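Local coordinates for phosphoheptose isomerase (Neisseria gonorrhoeae, PDB 5I01) that isomerises sedoheptulose 7-phosphate to D-glycero-D-manno-heptose 7-phosphate, a zinc-dependent first step of heptose synthesis for gonococcal lipooligosaccharide, at the interface of chains A and B. Numbering follows the deposited sequence. Chains: chain A/B, Phosphoheptose isomerase.

Contact 1: the interface of chains A and B. Residues chain A 17, 21, 181-182; chain B 17-18, 21, 178, 182.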
# COMPACT_ATOMS: atom_id res chain seq x y z
N SER A 17 1.97 -8.84 -28.78
CA SER A 17 1.20 -7.75 -28.16
C SER A 17 0.46 -6.89 -29.20
O SER A 17 -0.67 -6.50 -28.98
CB SER A 17 2.10 -6.85 -27.30
OG SER A 17 1.32 -5.95 -26.52
N LYS A 21 -3.78 -6.75 -29.69
CA LYS A 21 -4.52 -5.49 -29.70
C LYS A 21 -5.30 -5.27 -30.99
O LYS A 21 -6.36 -4.67 -30.96
CB LYS A 21 -3.59 -4.30 -29.41
CG LYS A 21 -3.26 -4.15 -27.94
CD LYS A 21 -2.56 -2.84 -27.64
CE LYS A 21 -2.43 -2.61 -26.14
NZ LYS A 21 -1.73 -3.72 -25.44
N ILE A 181 -5.01 -2.43 -19.42
CA ILE A 181 -4.58 -1.07 -19.12
C ILE A 181 -4.92 -0.11 -20.26
O ILE A 181 -5.27 1.04 -20.00
CB ILE A 181 -3.08 -0.98 -18.68
CG1 ILE A 181 -2.81 0.35 -17.99
CG2 ILE A 181 -2.11 -1.16 -19.84
CD1 ILE A 181 -3.54 0.48 -16.66
N LEU A 182 -4.83 -0.58 -21.50
CA LEU A 182 -5.33 0.16 -22.65
C LEU A 182 -6.82 0.47 -22.46
O LEU A 182 -7.23 1.62 -22.60
CB LEU A 182 -5.09 -0.61 -23.96
CG LEU A 182 -5.80 -0.10 -25.23
CD1 LEU A 182 -5.46 1.35 -25.51
CD2 LEU A 182 -5.46 -0.96 -26.44
N SER B 17 -2.42 3.08 -29.92
CA SER B 17 -1.65 2.10 -29.14
C SER B 17 -0.92 1.09 -30.04
O SER B 17 0.24 0.77 -29.79
CB SER B 17 -2.54 1.39 -28.12
OG SER B 17 -1.78 0.55 -27.27
N ILE B 18 -1.57 0.61 -31.10
CA ILE B 18 -0.91 -0.26 -32.10
C ILE B 18 0.21 0.48 -32.86
O ILE B 18 1.29 -0.09 -33.07
CB ILE B 18 -1.93 -0.90 -33.08
CG1 ILE B 18 -2.77 -1.94 -32.34
CG2 ILE B 18 -1.23 -1.58 -34.26
CD1 ILE B 18 -4.13 -2.15 -32.97
N LYS B 21 3.32 0.92 -30.44
CA LYS B 21 4.06 -0.34 -30.28
C LYS B 21 4.87 -0.71 -31.53
O LYS B 21 6.00 -1.18 -31.41
CB LYS B 21 3.14 -1.49 -29.87
CG LYS B 21 2.68 -1.41 -28.43
CD LYS B 21 2.48 -2.80 -27.83
CE LYS B 21 2.27 -2.75 -26.32
NZ LYS B 21 0.98 -2.12 -25.96
N GLU B 178 1.69 1.92 -21.32
CA GLU B 178 1.35 0.64 -21.95
C GLU B 178 2.58 -0.09 -22.47
O GLU B 178 2.73 -1.29 -22.28
CB GLU B 178 0.35 0.86 -23.09
CG GLU B 178 -1.06 1.22 -22.59
CD GLU B 178 -1.85 2.12 -23.54
OE1 GLU B 178 -1.49 2.23 -24.75
OE2 GLU B 178 -2.84 2.74 -23.06
N LEU B 182 4.64 -3.73 -21.21
CA LEU B 182 5.15 -4.69 -22.20
C LEU B 182 6.66 -4.97 -22.00
O LEU B 182 7.07 -6.14 -21.95
CB LEU B 182 4.87 -4.22 -23.64
CG LEU B 182 5.46 -5.06 -24.79
CD1 LEU B 182 4.95 -6.48 -24.71
CD2 LEU B 182 5.13 -4.48 -26.14
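A:Lys21 and B:Lys21, equivalent residues of two SIS-family subunits, meet near the two-fold axis of the homotetramer's A/B pair, where helix 6-27 of chain A runs past helix 6-24 of chain B. Their side chains cross at about a right angle, and the two amine nitrogens, A:Lys21 NZ and B:Lys21 NZ, stand 3.2 Å apart. If they share a hydrogen bond, one amine would have to give up a proton, which such closeness might encourage. Each lysine also lays its aliphatic end against the partner's serine: A:Lys21 CE is 3.4 Å from B:Ser17 OG, and B:Lys21 CE lies 3.3 Å from A:Ser17 OG. Farther down the chain, A:Lys21 CB rests on B:Ile18 CG1. A turn at chi4 (56° in A:Lys21, 69° in B:Lys21) swings each amine aside from the line of its chain.

Around this pair, the serine CB atoms pack on leucine methyls, A:Ser17 CB lying 3.9 Å from B:Leu182 CD1, with the reciprocal pair matching it. The side chain of B:Glu178 slants across A:Ile181 and A:Leu182, its CG 3.8 Å from A:Ile181 CG2. In the second shell, B:Ser17 OG donates to the carboxylate oxygen B:Glu178 OE1 at 3.0 Å, arriving from above the carboxylate plane. That bond ties helix 6-24 to helix 173-194 within chain B. With A:Lys21 NZ 6.0 Å from B:Glu178 OE1, the carboxylate may ease the concentration of positive charge.

Contact 2: the interface of chains A and B. Residues chain A 6, 9-10; chain B 33, 190, 193-194.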
# COMPACT_ATOMS: atom_id res chain seq x y z
N LEU A 6 17.49 -14.11 -27.16
CA LEU A 6 16.81 -13.05 -26.41
C LEU A 6 16.24 -11.95 -27.30
O LEU A 6 15.16 -11.41 -27.01
CB LEU A 6 17.76 -12.44 -25.38
CG LEU A 6 18.25 -13.34 -24.25
CD1 LEU A 6 19.12 -12.52 -23.31
CD2 LEU A 6 17.08 -13.97 -23.51
N ARG A 9 13.11 -13.48 -28.85
CA ARG A 9 12.12 -13.59 -27.78
C ARG A 9 11.46 -12.25 -27.48
O ARG A 9 10.24 -12.18 -27.43
CB ARG A 9 12.79 -14.15 -26.54
CG ARG A 9 11.90 -14.37 -25.33
CD ARG A 9 12.72 -15.02 -24.22
NE ARG A 9 12.94 -16.45 -24.45
CZ ARG A 9 12.01 -17.40 -24.33
NH1 ARG A 9 10.76 -17.11 -23.96
NH2 ARG A 9 12.33 -18.66 -24.58
N VAL A 10 12.24 -11.18 -27.34
CA VAL A 10 11.69 -9.82 -27.14
C VAL A 10 10.85 -9.38 -28.34
O VAL A 10 9.75 -8.84 -28.18
CB VAL A 10 12.80 -8.77 -26.86
CG1 VAL A 10 12.26 -7.33 -26.87
CG2 VAL A 10 13.49 -9.04 -25.53
N VAL B 33 17.02 -6.32 -24.23
CA VAL B 33 17.90 -7.47 -24.06
C VAL B 33 19.07 -7.13 -23.13
O VAL B 33 19.39 -7.91 -22.24
CB VAL B 33 18.40 -8.02 -25.42
CG1 VAL B 33 19.56 -9.00 -25.26
CG2 VAL B 33 17.25 -8.70 -26.17
N CYS B 190 12.57 -12.99 -20.41
CA CYS B 190 13.98 -13.22 -20.74
C CYS B 190 14.72 -13.80 -19.54
O CYS B 190 15.45 -14.78 -19.68
CB CYS B 190 14.67 -11.94 -21.18
SG CYS B 190 14.24 -11.44 -22.85
N SER B 193 13.62 -17.44 -18.95
CA SER B 193 14.15 -18.37 -19.95
C SER B 193 15.60 -18.80 -19.69
O SER B 193 15.97 -19.92 -20.00
CB SER B 193 14.05 -17.78 -21.35
OG SER B 193 14.98 -16.74 -21.50
N VAL B 194 16.41 -17.90 -19.12
CA VAL B 194 17.82 -18.21 -18.82
C VAL B 194 17.98 -19.15 -17.60
O VAL B 194 18.88 -19.99 -17.61
CB VAL B 194 18.66 -16.92 -18.65
CG1 VAL B 194 20.10 -17.23 -18.23
CG2 VAL B 194 18.67 -16.15 -19.95
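All the residues that meet here are helical by their backbone torsions: A:Leu6, A:Arg9 and A:Val10 occupy the first turns of helix 6-27, while B:Val33 belongs to helix 29-44 and B:Cys190, B:Ser193 and B:Val194 to the end of helix 173-194. A:Leu6 reaches both helices of chain B. Its CB sits 3.9 Å from both methyls of B:Val33, and its branch CD2 turns to B:Cys190, touching SG and CB alike. The other methyl, CD1, lies near B:Val33 CG1 while CD2 meets the cysteine. B:Val33 CG2 also presses on the leucine backbone, 3.5 Å from A:Leu6 O.

One turn along, A:Val10 uses the single branch CG2 for two neighbours, lying 3.7 Å from B:Cys190 SG and 3.8 Å from B:Val33 CG2. The thiol sulfur is thereby set between A:Val10 and A:Leu6, pointed to them by a chi1 of -75° that leaves it beside its own backbone N.

A:Arg9 follows the other flank. Its chain runs straight through CD and then bends at chi3 (-77°), bringing the guanidinium over B:Ser193. The serine CB lies 3.4 Å above the guanidinium plane, offset toward the rim, and is 3.6 Å from A:Arg9 CZ, so the contact is one of a flat face on a methylene. The hydroxyl B:Ser193 OG is engaged within its own helix, donating to the carbonyl oxygen B:Cys190 O at 2.7 Å, which holds the hydroxyl turned back to its own helix while CB meets the arginine. B:Val194 borders the leucine more loosely.

The patch docks the amino-terminal helix of one subunit against two helices of its partner, probably helping to brace the pairing of subunits within the tetramer.

Contact 1 and contact 2 are about 19 Å apart, measured between the centres of their C-alpha atoms, and share helix 6-27 of chain A and helix 173-194 of chain B. Contact 1 uses the later turns of the amino-terminal helix near the symmetry axis, and contact 2 its first turns out at the partner's periphery. One long helix thus grips the other subunit at separated points, with a twin of each patch generated by the two-fold. Helix 173-194 also carries the zinc ligand B:His185, so assembly probably helps hold the catalytic framework in place.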